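Local coordinates for conserved protein (MTH177) (Methanothermobacter marburgensis, PDB 1TR8) that forms homodimers that associate with the ribosome, binds ribosomal RNA and probably contacts nascent polypeptide chains as they emerge, at the interface of chains A and B and the interface of chains A and C. Coordinates in Å, arbitrary orientation; residue numbers count along the deposited sequence, not the author numbering. Chains: chain A/B/C, conserved protein (MTH177).

Contact 1: the interface of chains A and B. Residues chain A 59, 61; chain B 27, 29, 54-55.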
ATOM      1  N   GLU A  59      -6.232   0.818  12.912  1.00 60.87           N
ATOM      2  CA  GLU A  59      -7.477   0.833  13.689  1.00 60.73           C
ATOM      3  C   GLU A  59      -8.676   1.085  12.786  1.00 58.33           C
ATOM      4  O   GLU A  59      -8.542   1.760  11.780  1.00 58.17           O
ATOM      5  CB  GLU A  59      -7.385   1.921  14.767  1.00 60.95           C
ATOM      6  CG  GLU A  59      -7.010   1.366  16.130  1.00 68.57           C
ATOM      7  CD  GLU A  59      -5.785   2.032  16.732  1.00 74.78           C
ATOM      8  OE1 GLU A  59      -5.839   3.272  16.940  1.00 78.50           O
ATOM      9  OE2 GLU A  59      -4.785   1.304  16.991  1.00 75.27           O
ATOM     10  N   GLU A  61     -11.504   2.921  11.191  1.00 59.58           N
ATOM     11  CA  GLU A  61     -11.804   4.345  10.982  1.00 61.12           C
ATOM     12  C   GLU A  61     -13.318   4.505  10.786  1.00 60.75           C
ATOM     13  O   GLU A  61     -13.852   4.105   9.763  1.00 59.75           O
ATOM     14  CB  GLU A  61     -11.011   4.854   9.758  1.00 60.70           C
ATOM     15  CG  GLU A  61     -11.455   6.184   9.135  1.00 62.97           C
ATOM     16  CD  GLU A  61     -10.955   7.426   9.865  1.00 68.82           C
ATOM     17  OE1 GLU A  61      -9.747   7.507  10.203  1.00 73.41           O
ATOM     18  OE2 GLU A  61     -11.764   8.367  10.036  1.00 73.34           O
TER
ATOM     19  N   LYS B  27      -0.888  10.738   9.145  1.00 50.89           N
ATOM     20  CA  LYS B  27      -1.584   9.469   9.089  1.00 50.88           C
ATOM     21  C   LYS B  27      -2.078   9.194   7.676  1.00 49.99           C
ATOM     22  O   LYS B  27      -2.154  10.102   6.859  1.00 49.40           O
ATOM     23  CB  LYS B  27      -2.779   9.499  10.056  1.00 50.88           C
ATOM     24  CG  LYS B  27      -4.047  10.081   9.433  1.00 51.64           C
ATOM     25  CD  LYS B  27      -5.067  10.504  10.482  1.00 51.92           C
ATOM     26  CE  LYS B  27      -6.398  10.944   9.833  1.00 51.07           C
ATOM     27  NZ  LYS B  27      -7.461  11.264  10.847  1.00 51.43           N
ATOM     28  N   ILE B  29      -5.375   6.941   5.590  1.00 50.60           N
ATOM     29  CA  ILE B  29      -6.627   6.191   5.686  1.00 51.18           C
ATOM     30  C   ILE B  29      -6.656   5.192   4.535  1.00 49.61           C
ATOM     31  O   ILE B  29      -6.434   5.575   3.409  1.00 49.39           O
ATOM     32  CB  ILE B  29      -7.875   7.126   5.648  1.00 50.70           C
ATOM     33  CG1 ILE B  29      -7.856   8.106   6.827  1.00 52.40           C
ATOM     34  CG2 ILE B  29      -9.164   6.307   5.760  1.00 51.19           C
ATOM     35  CD1 ILE B  29      -8.855   9.269   6.671  1.00 52.11           C
ATOM     36  N   ARG B  54      -9.650   2.054   7.543  1.00 55.81           N
ATOM     37  CA  ARG B  54      -8.763   1.867   8.692  1.00 56.95           C
ATOM     38  C   ARG B  54      -7.702   2.950   8.698  1.00 56.27           C
ATOM     39  O   ARG B  54      -7.273   3.453   7.660  1.00 56.45           O
ATOM     40  CB  ARG B  54      -8.099   0.480   8.684  1.00 58.02           C
ATOM     41  CG  ARG B  54      -9.057  -0.626   9.089  1.00 59.19           C
ATOM     42  CD  ARG B  54      -8.496  -2.009   9.018  1.00 61.65           C
ATOM     43  NE  ARG B  54      -7.843  -2.408  10.263  1.00 67.29           N
ATOM     44  CZ  ARG B  54      -8.469  -2.882  11.338  1.00 65.93           C
ATOM     45  NH1 ARG B  54      -9.797  -2.983  11.376  1.00 66.57           N
ATOM     46  NH2 ARG B  54      -7.755  -3.215  12.398  1.00 64.24           N
ATOM     47  N   GLU B  55      -7.275   3.307   9.890  1.00 56.65           N
ATOM     48  CA  GLU B  55      -6.384   4.443  10.065  1.00 57.78           C
ATOM     49  C   GLU B  55      -5.008   3.900  10.415  1.00 57.92           C
ATOM     50  O   GLU B  55      -4.874   3.037  11.277  1.00 54.16           O
ATOM     51  CB  GLU B  55      -6.933   5.386  11.152  1.00 58.01           C
ATOM     52  CG  GLU B  55      -5.887   6.135  11.966  1.00 58.52           C
ATOM     53  CD  GLU B  55      -6.442   6.765  13.244  1.00 60.08           C
ATOM     54  OE1 GLU B  55      -6.123   6.242  14.342  1.00 63.30           O
ATOM     55  OE2 GLU B  55      -7.168   7.788  13.161  1.00 55.17           O
TER
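A:Glu59 and B:Glu55 pair through their backbones as an antiparallel bridge between strand 53-61 of chain A and strand 53-57 of chain B. B:Glu55 N donates to A:Glu59 O at 2.8 Å, and A:Glu59 N returns a bond of 3.1 Å to B:Glu55 O. Backbone pairing of this kind depends little on residue type. The two glutamate side chains do not bond each other: A:Glu59 OE1 stays 4.0 Å from B:Glu55 OE1, with the carboxylates turned 70° apart. B:Arg54 lays its CB and CG along A:Glu59 O and bends at chi3, one face of its guanidinium turned to A:Glu59 C, 4.2 Å from the plane; a long, flat-ended chain suits this reach. A:Glu61 does more with its side chain. CG is anti to the backbone N (chi1 164°) and the chain bends at chi2, carrying the carboxylate over chain B, where OE1 lies 3.6 Å from B:Glu55 CB. On the way its methylenes pack, CB against B:Arg54 CA and CG at 4.1 Å from B:Ile29 CG2, the branched residue offering a methyl to the aliphatic stem. From further out, the long B:Lys27 extends its amine to 4.4 Å between NZ and A:Glu61 OE1; this is no salt bridge, but the charge may ease the gathering of carboxylates. The interface need not be that of the biological homodimer; in the deposited assembly it joins the end of strand 53-61 of one copy to strand 53-57 of another.

Contact 2: the interface of chains A and C. Residues chain A 45-47; chain C 22, 29, 31, 49, 51, 53.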
ATOM      1  N   LYS A  45       8.803 -15.831  -6.494  1.00 57.04           N
ATOM      2  CA  LYS A  45       9.970 -15.200  -5.891  1.00 55.19           C
ATOM      3  C   LYS A  45       9.944 -15.554  -4.417  1.00 53.49           C
ATOM      4  O   LYS A  45       8.878 -15.721  -3.830  1.00 52.94           O
ATOM      5  CB  LYS A  45       9.897 -13.677  -6.037  1.00 55.26           C
ATOM      6  CG  LYS A  45      10.118 -13.133  -7.440  1.00 57.55           C
ATOM      7  CD  LYS A  45      11.583 -13.216  -7.845  1.00 59.10           C
ATOM      8  CE  LYS A  45      11.873 -12.434  -9.118  1.00 58.52           C
ATOM      9  NZ  LYS A  45      11.441 -11.036  -8.979  1.00 63.69           N
ATOM     10  N   THR A  46      11.119 -15.749  -3.840  1.00 52.18           N
ATOM     11  CA  THR A  46      11.265 -15.781  -2.400  1.00 51.53           C
ATOM     12  C   THR A  46      12.251 -14.694  -2.026  1.00 51.95           C
ATOM     13  O   THR A  46      13.338 -14.599  -2.599  1.00 50.80           O
ATOM     14  CB  THR A  46      11.706 -17.181  -1.900  1.00 51.13           C
ATOM     15  OG1 THR A  46      10.616 -18.089  -2.059  1.00 48.13           O
ATOM     16  CG2 THR A  46      11.930 -17.199  -0.395  1.00 50.27           C
ATOM     17  N   TYR A  47      11.804 -13.817  -1.130  1.00 52.55           N
ATOM     18  CA  TYR A  47      12.646 -12.757  -0.584  1.00 53.64           C
ATOM     19  C   TYR A  47      12.975 -13.051   0.867  1.00 53.00           C
ATOM     20  O   TYR A  47      12.069 -13.352   1.633  1.00 52.43           O
ATOM     21  CB  TYR A  47      11.917 -11.421  -0.643  1.00 54.16           C
ATOM     22  CG  TYR A  47      11.679 -10.934  -2.037  1.00 56.93           C
ATOM     23  CD1 TYR A  47      12.660 -10.225  -2.717  1.00 57.84           C
ATOM     24  CD2 TYR A  47      10.470 -11.178  -2.678  1.00 55.95           C
ATOM     25  CE1 TYR A  47      12.436  -9.767  -4.003  1.00 57.65           C
ATOM     26  CE2 TYR A  47      10.249 -10.738  -3.958  1.00 57.13           C
ATOM     27  CZ  TYR A  47      11.235 -10.030  -4.620  1.00 57.42           C
ATOM     28  OH  TYR A  47      11.028  -9.633  -5.928  1.00 60.27           O
TER
ATOM     29  N   ILE C  22       8.462  -3.758  -0.929  1.00 53.22           N
ATOM     30  CA  ILE C  22       9.896  -3.503  -0.811  1.00 52.65           C
ATOM     31  C   ILE C  22      10.191  -2.171  -1.484  1.00 51.77           C
ATOM     32  O   ILE C  22       9.922  -2.008  -2.668  1.00 51.03           O
ATOM     33  CB  ILE C  22      10.679  -4.636  -1.482  1.00 53.66           C
ATOM     34  CG1 ILE C  22      10.295  -5.970  -0.833  1.00 55.06           C
ATOM     35  CG2 ILE C  22      12.200  -4.416  -1.382  1.00 53.16           C
ATOM     36  CD1 ILE C  22      10.777  -7.146  -1.605  1.00 55.38           C
ATOM     37  N   ILE C  29       8.685  -2.828  -4.987  1.00 50.60           N
ATOM     38  CA  ILE C  29       8.256  -4.166  -5.389  1.00 51.18           C
ATOM     39  C   ILE C  29       7.137  -4.594  -4.447  1.00 49.61           C
ATOM     40  O   ILE C  29       7.298  -4.502  -3.252  1.00 49.39           O
ATOM     41  CB  ILE C  29       9.432  -5.191  -5.365  1.00 50.70           C
ATOM     42  CG1 ILE C  29      10.539  -4.772  -6.339  1.00 52.40           C
ATOM     43  CG2 ILE C  29       8.947  -6.577  -5.799  1.00 51.19           C
ATOM     44  CD1 ILE C  29      11.863  -5.533  -6.124  1.00 52.11           C
ATOM     45  N   ILE C  31       4.455  -7.653  -3.427  1.00 52.22           N
ATOM     46  CA  ILE C  31       3.985  -9.034  -3.457  1.00 54.23           C
ATOM     47  C   ILE C  31       2.605  -9.134  -2.766  1.00 54.25           C
ATOM     48  O   ILE C  31       2.489  -8.871  -1.568  1.00 53.62           O
ATOM     49  CB  ILE C  31       4.999  -9.962  -2.749  1.00 52.05           C
ATOM     50  CG1 ILE C  31       6.407  -9.792  -3.329  1.00 55.63           C
ATOM     51  CG2 ILE C  31       4.566 -11.406  -2.922  1.00 54.63           C
ATOM     52  CD1 ILE C  31       7.355  -8.934  -2.515  1.00 55.20           C
ATOM     53  N   VAL C  49       9.525 -14.244   2.303  1.00 48.72           N
ATOM     54  CA  VAL C  49       8.301 -13.799   1.661  1.00 48.96           C
ATOM     55  C   VAL C  49       8.220 -14.440   0.297  1.00 48.11           C
ATOM     56  O   VAL C  49       9.082 -14.231  -0.530  1.00 49.37           O
ATOM     57  CB  VAL C  49       8.322 -12.265   1.494  1.00 49.34           C
ATOM     58  CG1 VAL C  49       7.064 -11.763   0.767  1.00 48.50           C
ATOM     59  CG2 VAL C  49       8.520 -11.595   2.868  1.00 49.02           C
ATOM     60  N   GLY C  51       5.793 -15.150  -3.197  1.00 52.09           N
ATOM     61  CA  GLY C  51       4.619 -14.852  -4.002  1.00 52.42           C
ATOM     62  C   GLY C  51       5.002 -14.263  -5.354  1.00 53.26           C
ATOM     63  O   GLY C  51       6.182 -14.170  -5.698  1.00 52.96           O
ATOM     64  N   ALA C  53       5.457 -11.154  -7.715  1.00 55.23           N
ATOM     65  CA  ALA C  53       5.802  -9.761  -7.484  1.00 55.47           C
ATOM     66  C   ALA C  53       5.427  -8.846  -8.654  1.00 55.90           C
ATOM     67  O   ALA C  53       5.331  -9.272  -9.798  1.00 55.80           O
ATOM     68  CB  ALA C  53       7.299  -9.651  -7.210  1.00 56.82           C
TER
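A:Tyr47 and C:Val49 meet backbone to backbone where the two copies of strand 44-51 run antiparallel. A:Tyr47 N donates to C:Val49 O at 2.8 Å, while C:Val49 N donates back to A:Tyr47 O, also at 2.8 Å. The beta-branched valine favours the extended strand backbone that this pairing uses. One bridge along, A:Lys45 and C:Gly51 exchange a longer pair: A:Lys45 N to C:Gly51 O and C:Gly51 N to A:Lys45 O are both 3.2 Å. C:Gly51, lacking a side chain, tolerates the fully extended backbone at this place.

Apolar packing centres on A:Tyr47, which has 70 Å² of its surface hidden by chain C and packs through its ring. With CG anti to its own carbonyl carbon (chi1 -67°) and the ring turned to chi2 -85°, the side chain reaches from the paired strand across to the isoleucines of strands 19-23 and 27-32. C:Ile22 sets its CD1 methyl over the centre of one ring face, 3.8 Å from the centroid, a CH-pi contact that suits a slim, flexible aliphatic tip. C:Ile31 comes instead to the CD2-CE2 side of the ring, its CD1 3.7 Å from A:Tyr47 CE2. At the far end the phenol oxygen touches carbon groups, A:Tyr47 OH lying 3.7 Å from C:Ile29 CG2 and near the small C:Ala53 CB.

Polar help for that hydroxyl comes from its own chain: A:Lys45, bent at chi2 and chi4, brings NZ to a weak 3.4 Å bond with A:Tyr47 OH. The ring thus suits an aliphatic seat, while the hydroxyl at its tip has a weak polar partner in its own chain. Two-fold symmetry repeats every contact with the chains exchanged, so this interface fastens two NAC domains by strand pairing and reciprocal tyrosine packing, a plausible core for the homodimer.

About 25 Å separates the C-alpha centres of contact 1 and contact 2, and chain A takes part in both through strands successive in sequence: 53-61 in contact 1 and 44-51 in contact 2. Strands 27-32 and 53-57 of the partner chain serve each, and Ile29 recurs, as B:Ile29 in one and C:Ile29 in the other. A single copy can therefore hold two neighbours at once. The two-fold symmetric contact 2 looks the likelier homodimer contact, while the less symmetric contact 1 would link such pairs within the deposited assembly of four copies, perhaps through crystal packing.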